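Nitrite transporter NirC (Salmonella enterica subsp. enterica serovar Typhimurium, PDB 4FC4) carries nitrite across the cytoplasmic membrane in both directions, as a pentameric channel protein of the formate/nitrite transporter family. Local coordinates at residues Pro149-Val152 and Leu153-Gly157; His197-Ala200 and Asn201-Leu204; Ser55-Pro58 and Leu59-Ala63. All blocks are in the same frame, centred on the assembly; numbering follows the deposited sequence.

Contact 3 comes first from the N terminus, contact 1 follows and contact 2 is last; they lie in series, so none nests in or crosses another. Each is local, linking residues about one turn apart at the start of helix 57-63, 150-172 or 198-209, and closes no longer loop. Contacts 1 and 3, their centres about 22 Å apart, both meet the second subunit, whereas contact 2 is buried in its own chain, with its centre about 14 Å from that of contact 1. N233 of helix 219-248 ties these two together, donating from its amide to G157 O in contact 1 and accepting S198 N in contact 2. Helix 24-51 packs against both contacts 2 and 3.

Contact 1 of 3, residues Pro149-Val152 and Leu153-Gly157; sequences PATV and LFFKG
F154 N donates to A150 O at 2.8 Å, the shortest of four backbone hydrogen bonds that wind the first turns of this helix. P149, at the N-cap position, sends its own carbonyl forward to L153 N (2.9 Å), met almost head-on with a C=O...N angle of 166°. Proline suits this end, because a residue starting a helix needs no N-H for an earlier carbonyl. The next two bonds, F155 N to T151 O and K156 N to V152 O, continue the same four-residue spacing.

The side chains follow that spacing too. OG1 of T151 turns beside the backbone N (chi1 -85°), which places the CG2 methyl beside the carbonyl carbon, where it reaches CD2 of F155 at 4.1 Å; CD2 also lies 3.2 Å from T151 O, which approaches the ring obliquely. Beside them V152 and K156 run alongside each other in the same direction: CG1 of V152 touches CD of K156 at 3.7 Å, so the methylene chain of the lysine, bent at three torsions, supplies apolar surface to the valine. The rings of F154 and F155 meet as well, CD2 of F154 standing 3.6 Å above the plane of the F155 ring, over its centre.

L153, F154 and F155 are large and apolar where other helices cover this one. L153 and small A150 lie on W228 of helix 219-248, F154 reaches L235 of that same helix, and T151 and F155 meet W125 of the second subunit, the F155 and W125 ring planes inclined at about 55°.

Contact 2 of 3, residues His197-Ala200 and Asn201-Leu204; sequences HSVA and NMTL
The imidazole of H197, a residue whose backbone carbonyl receives N201 N, lies with CB of A200 at its edge and in its plane. ND1 of the same ring accepts A200 N at 3.1 Å, although this donor stands 34° out of the ring plane. The bond is an N-cap: the side chain takes up an N-H that the first helical turn would otherwise lack a partner for. CG of H197 is anti to its backbone N (chi1 -171°), a torsion that lays the ring beside the first turn, with ND1 within reach of A200 N, while NE2 bonds T81 OG1.

Behind the cap, backbone bonds set the turn. N201 N gives to H197 O at 2.9 Å and M202 N to S198 O at 3.2 Å. A200 O is approached by both T203 N and L204 N, each bond weak. V199 O receives a hydrogen from a water at 3.0 Å, and this water also lies 2.5 Å from T203 OG1, a short distance for a hydrogen bond, and so probably bridges the hydroxyl and the carbonyl.

Across the apolar side, M202 runs extended beyond CG and its sulfur comes 3.7 Å from V199 CA. Its CE meets CG2 of V199 at 4.2 Å, the two side chains crossing at a slant. Unbranched methionine suits a place where it must lie flat on its own helix and still reach W109 and S116 of helix 98-125.

H197 probably corresponds to the pore histidine of this family. Chemically, a helix starting deep in a membrane protein must find acceptors for its first N-H groups; H197 ND1 takes that of A200 and N233 OD1 that of S198. The positive end of the helix dipole may make the surroundings kinder to an anion.

Contact 3 of 3, residues Ser55-Pro58 and Leu59-Ala63; sequences SVRP and LVMGA
Three four-residue backbone bonds wind the turn: V60 N to V56 O at 3.1 Å, M61 N to R57 O at 2.8 Å and G62 N to P58 O at 2.9 Å. The last is bent, with an N-H...O angle of 137° and its donor 42° out of the carbonyl plane. G62, carrying no side chain, can press this close to the carbonyl of P58.

R57 and M61, one turn apart, lie side by side and point the same way. CG of the arginine reaches SD of the methionine at 3.7 Å, while CB of M61 rests 3.1 Å from R57 O. The M61 chain is extended to SD and then bends at chi3 (75°), and its side chain packs on I45 and F46 of helix 24-51. V60 lays CG2 3.6 Å from V56 O.

P58 suits the first turn, where a missing N-H costs no helical bond. Its ring and L59 face the second subunit, meeting L51 and L48 of that chain.

The chemistry thus divides R57 in two: the methylenes pack on sulfur, while its guanidinium bonds L52 O through NH2, holding the loop before the helix close to the helix start. Apolar groups carry the rest, as suits a helix at a subunit boundary, most of it probably within the membrane.

Contact 1 of 3, residues Pro149-Val152 and Leu153-Gly157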
loop_
_atom_site.group_PDB
_atom_site.type_symbol
_atom_site.label_atom_id
_atom_site.label_comp_id
_atom_site.label_asym_id
_atom_site.label_seq_id
_atom_site.Cartn_x
_atom_site.Cartn_y
_atom_site.Cartn_z
ATOM N N PRO B 149 -1.992 26.665 26.519
ATOM C CA PRO B 149 -0.904 26.924 27.530
ATOM C C PRO B 149 0.537 26.516 27.121
ATOM O O PRO B 149 0.741 25.520 26.402
ATOM C CB PRO B 149 -1.355 26.067 28.746
ATOM C CG PRO B 149 -2.827 25.866 28.555
ATOM C CD PRO B 149 -2.976 25.691 27.047
ATOM N N ALA B 150 1.528 27.273 27.569
ATOM C CA ALA B 150 2.945 26.950 27.333
ATOM C C ALA B 150 3.270 25.448 27.561
ATOM O O ALA B 150 4.024 24.838 26.813
ATOM C CB ALA B 150 3.808 27.791 28.228
ATOM N N THR B 151 2.678 24.883 28.604
ATOM C CA THR B 151 3.062 23.605 29.133
ATOM C C THR B 151 2.592 22.565 28.157
ATOM O O THR B 151 3.383 21.705 27.703
ATOM C CB THR B 151 2.379 23.394 30.477
ATOM O OG1 THR B 151 3.181 24.008 31.471
ATOM C CG2 THR B 151 2.220 21.910 30.791
ATOM N N VAL B 152 1.321 22.726 27.797
ATOM C CA VAL B 152 0.647 21.879 26.855
ATOM C C VAL B 152 1.435 21.944 25.558
ATOM O O VAL B 152 1.771 20.887 24.976
ATOM C CB VAL B 152 -0.882 22.240 26.728
ATOM C CG1 VAL B 152 -1.512 21.726 25.417
ATOM C CG2 VAL B 152 -1.671 21.756 27.986
ATOM N N LEU B 153 1.801 23.159 25.150
ATOM C CA LEU B 153 2.460 23.319 23.839
ATOM C C LEU B 153 3.850 22.694 23.822
ATOM O O LEU B 153 4.246 22.034 22.851
ATOM C CB LEU B 153 2.485 24.784 23.385
ATOM C CG LEU B 153 1.127 25.331 22.926
ATOM C CD1 LEU B 153 1.275 26.727 22.373
ATOM C CD2 LEU B 153 0.481 24.457 21.867
ATOM N N PHE B 154 4.575 22.874 24.917
ATOM C CA PHE B 154 5.909 22.290 25.037
ATOM C C PHE B 154 5.890 20.758 24.875
ATOM O O PHE B 154 6.589 20.187 24.042
ATOM C CB PHE B 154 6.465 22.654 26.390
ATOM C CG PHE B 154 7.837 22.145 26.642
ATOM C CD1 PHE B 154 8.954 22.919 26.268
ATOM C CD2 PHE B 154 8.022 20.924 27.312
ATOM C CE1 PHE B 154 10.242 22.455 26.494
ATOM C CE2 PHE B 154 9.306 20.466 27.559
ATOM C CZ PHE B 154 10.423 21.233 27.152
ATOM N N PHE B 155 5.055 20.102 25.675
ATOM C CA PHE B 155 5.047 18.671 25.740
ATOM C C PHE B 155 4.468 18.036 24.460
ATOM O O PHE B 155 4.906 16.949 24.018
ATOM C CB PHE B 155 4.377 18.281 27.033
ATOM C CG PHE B 155 5.277 18.429 28.186
ATOM C CD1 PHE B 155 6.445 17.658 28.266
ATOM C CD2 PHE B 155 5.041 19.393 29.163
ATOM C CE1 PHE B 155 7.327 17.818 29.345
ATOM C CE2 PHE B 155 5.896 19.532 30.251
ATOM C CZ PHE B 155 7.046 18.749 30.349
ATOM N N LYS B 156 3.546 18.750 23.824
ATOM C CA LYS B 156 3.095 18.326 22.541
ATOM C C LYS B 156 4.154 18.458 21.474
ATOM O O LYS B 156 4.255 17.598 20.545
ATOM C CB LYS B 156 1.840 19.061 22.148
ATOM C CG LYS B 156 0.638 18.240 22.464
ATOM C CD LYS B 156 -0.432 19.169 22.917
ATOM C CE LYS B 156 -1.391 19.422 21.791
ATOM N NZ LYS B 156 -2.739 19.418 22.405
ATOM N N GLY B 157 4.931 19.525 21.580
ATOM C CA GLY B 157 6.066 19.707 20.695
ATOM C C GLY B 157 7.152 18.662 20.967
ATOM O O GLY B 157 7.803 18.148 20.044
#

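Contact 2 of 3, residues His197-Ala200 and Asn201-Leu204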
loop_
_atom_site.group_PDB
_atom_site.type_symbol
_atom_site.label_atom_id
_atom_site.label_comp_id
_atom_site.label_asym_id
_atom_site.label_seq_id
_atom_site.Cartn_x
_atom_site.Cartn_y
_atom_site.Cartn_z
ATOM N N HIS B 197 4.115 20.524 15.538
ATOM C CA HIS B 197 5.366 20.608 14.766
ATOM C C HIS B 197 5.665 22.058 14.511
ATOM O O HIS B 197 4.844 22.750 13.940
ATOM C CB HIS B 197 5.270 19.782 13.445
ATOM C CG HIS B 197 6.593 19.646 12.724
ATOM N ND1 HIS B 197 6.825 20.222 11.548
ATOM C CD2 HIS B 197 7.803 19.009 13.108
ATOM C CE1 HIS B 197 8.130 19.986 11.172
ATOM N NE2 HIS B 197 8.709 19.217 12.124
ATOM N N SER B 198 6.784 22.559 15.032
ATOM C CA SER B 198 7.150 24.014 14.948
ATOM C C SER B 198 7.145 24.561 13.488
ATOM O O SER B 198 6.415 25.504 13.169
ATOM C CB SER B 198 8.502 24.275 15.626
ATOM O OG SER B 198 9.571 23.637 14.898
ATOM N N VAL B 199 7.927 23.944 12.607
ATOM C CA VAL B 199 7.976 24.354 11.180
ATOM C C VAL B 199 6.616 24.177 10.482
ATOM O O VAL B 199 6.154 25.036 9.724
ATOM C CB VAL B 199 9.123 23.623 10.431
ATOM C CG1 VAL B 199 9.172 23.992 8.969
ATOM C CG2 VAL B 199 10.468 23.945 11.076
ATOM N N ALA B 200 5.948 23.071 10.720
ATOM C CA ALA B 200 4.614 22.904 10.095
ATOM C C ALA B 200 3.631 23.994 10.596
ATOM O O ALA B 200 2.779 24.443 9.841
ATOM C CB ALA B 200 4.049 21.508 10.346
ATOM N N ASN B 201 3.757 24.424 11.852
ATOM C CA ASN B 201 2.886 25.470 12.374
ATOM C C ASN B 201 3.133 26.802 11.672
ATOM O O ASN B 201 2.205 27.559 11.428
ATOM C CB ASN B 201 3.016 25.639 13.902
ATOM C CG ASN B 201 2.360 24.509 14.716
ATOM O OD1 ASN B 201 2.455 24.517 15.973
ATOM N ND2 ASN B 201 1.734 23.537 14.054
ATOM N N MET B 202 4.387 27.063 11.325
ATOM C CA MET B 202 4.769 28.263 10.577
ATOM C C MET B 202 3.900 28.451 9.336
ATOM O O MET B 202 3.419 29.566 9.111
ATOM C CB MET B 202 6.243 28.233 10.140
ATOM C CG MET B 202 7.263 28.217 11.260
ATOM S SD MET B 202 8.947 27.862 10.678
ATOM C CE MET B 202 9.827 27.930 12.227
ATOM N N THR B 203 3.697 27.399 8.541
ATOM C CA THR B 203 2.851 27.528 7.359
ATOM C C THR B 203 1.387 27.769 7.797
ATOM O O THR B 203 0.674 28.617 7.263
ATOM C CB THR B 203 2.951 26.303 6.389
ATOM O OG1 THR B 203 4.234 26.280 5.739
ATOM C CG2 THR B 203 1.914 26.436 5.278
ATOM N N LEU B 204 0.919 27.020 8.788
ATOM C CA LEU B 204 -0.470 27.165 9.192
ATOM C C LEU B 204 -0.683 28.602 9.637
ATOM O O LEU B 204 -1.683 29.247 9.248
ATOM C CB LEU B 204 -0.814 26.214 10.319
ATOM C CG LEU B 204 -2.271 26.375 10.710
ATOM C CD1 LEU B 204 -3.224 25.939 9.590
ATOM C CD2 LEU B 204 -2.431 25.590 11.992
HETATM O O HOH W 1 5.818 24.660 6.732
#

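Contact 3 of 3, residues Ser55-Pro58 and Leu59-Ala63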
loop_
_atom_site.group_PDB
_atom_site.type_symbol
_atom_site.label_atom_id
_atom_site.label_comp_id
_atom_site.label_asym_id
_atom_site.label_seq_id
_atom_site.Cartn_x
_atom_site.Cartn_y
_atom_site.Cartn_z
ATOM N N SER B 55 -15.007 14.265 13.104
ATOM C CA SER B 55 -14.626 12.925 13.621
ATOM C C SER B 55 -13.630 12.065 12.765
ATOM O O SER B 55 -13.105 11.087 13.250
ATOM C CB SER B 55 -15.895 12.101 13.922
ATOM O OG SER B 55 -16.499 11.731 12.701
ATOM N N VAL B 56 -13.410 12.421 11.505
ATOM C CA VAL B 56 -12.550 11.685 10.606
ATOM C C VAL B 56 -11.403 12.586 10.230
ATOM O O VAL B 56 -10.532 12.199 9.488
ATOM C CB VAL B 56 -13.282 11.235 9.285
ATOM C CG1 VAL B 56 -14.499 10.380 9.580
ATOM C CG2 VAL B 56 -13.677 12.413 8.364
ATOM N N ARG B 57 -11.382 13.801 10.737
ATOM C CA ARG B 57 -10.282 14.718 10.403
ATOM C C ARG B 57 -8.933 14.148 10.914
ATOM O O ARG B 57 -7.944 14.123 10.168
ATOM C CB ARG B 57 -10.561 16.078 11.019
ATOM C CG ARG B 57 -10.774 17.206 10.075
ATOM C CD ARG B 57 -12.197 17.699 10.046
ATOM N NE ARG B 57 -12.317 19.036 10.603
ATOM C CZ ARG B 57 -13.427 19.787 10.556
ATOM N NH1 ARG B 57 -13.429 20.959 11.117
ATOM N NH2 ARG B 57 -14.535 19.387 9.958
ATOM N N PRO B 58 -8.855 13.698 12.200
ATOM C CA PRO B 58 -7.495 13.178 12.547
ATOM C C PRO B 58 -6.977 12.002 11.659
ATOM O O PRO B 58 -5.773 11.939 11.343
ATOM C CB PRO B 58 -7.610 12.813 14.056
ATOM C CG PRO B 58 -8.773 13.720 14.589
ATOM C CD PRO B 58 -9.706 13.929 13.414
ATOM N N LEU B 59 -7.874 11.096 11.254
ATOM C CA LEU B 59 -7.491 9.950 10.462
ATOM C C LEU B 59 -7.009 10.373 9.089
ATOM O O LEU B 59 -5.917 9.957 8.624
ATOM C CB LEU B 59 -8.643 8.937 10.366
ATOM C CG LEU B 59 -8.430 7.734 9.427
ATOM C CD1 LEU B 59 -7.218 6.920 9.839
ATOM C CD2 LEU B 59 -9.704 6.905 9.395
ATOM N N VAL B 60 -7.815 11.214 8.441
ATOM C CA VAL B 60 -7.532 11.594 7.085
ATOM C C VAL B 60 -6.357 12.559 6.993
ATOM O O VAL B 60 -5.457 12.429 6.143
ATOM C CB VAL B 60 -8.804 12.143 6.393
ATOM C CG1 VAL B 60 -8.457 12.842 5.044
ATOM C CG2 VAL B 60 -9.828 10.999 6.220
ATOM N N MET B 61 -6.375 13.550 7.859
ATOM C CA MET B 61 -5.318 14.513 7.868
ATOM C C MET B 61 -4.005 13.813 8.264
ATOM O O MET B 61 -2.964 14.183 7.768
ATOM C CB MET B 61 -5.648 15.670 8.804
ATOM C CG MET B 61 -6.748 16.537 8.271
ATOM S SD MET B 61 -7.157 17.884 9.381
ATOM C CE MET B 61 -5.778 19.018 9.140
ATOM N N GLY B 62 -4.060 12.788 9.119
ATOM C CA GLY B 62 -2.845 12.091 9.557
ATOM C C GLY B 62 -2.344 11.238 8.414
ATOM O O GLY B 62 -1.167 11.281 8.093
ATOM N N ALA B 63 -3.248 10.482 7.793
ATOM C CA ALA B 63 -2.880 9.556 6.735
ATOM C C ALA B 63 -2.320 10.268 5.473
ATOM O O ALA B 63 -1.715 9.633 4.616
ATOM C CB ALA B 63 -4.078 8.653 6.382
#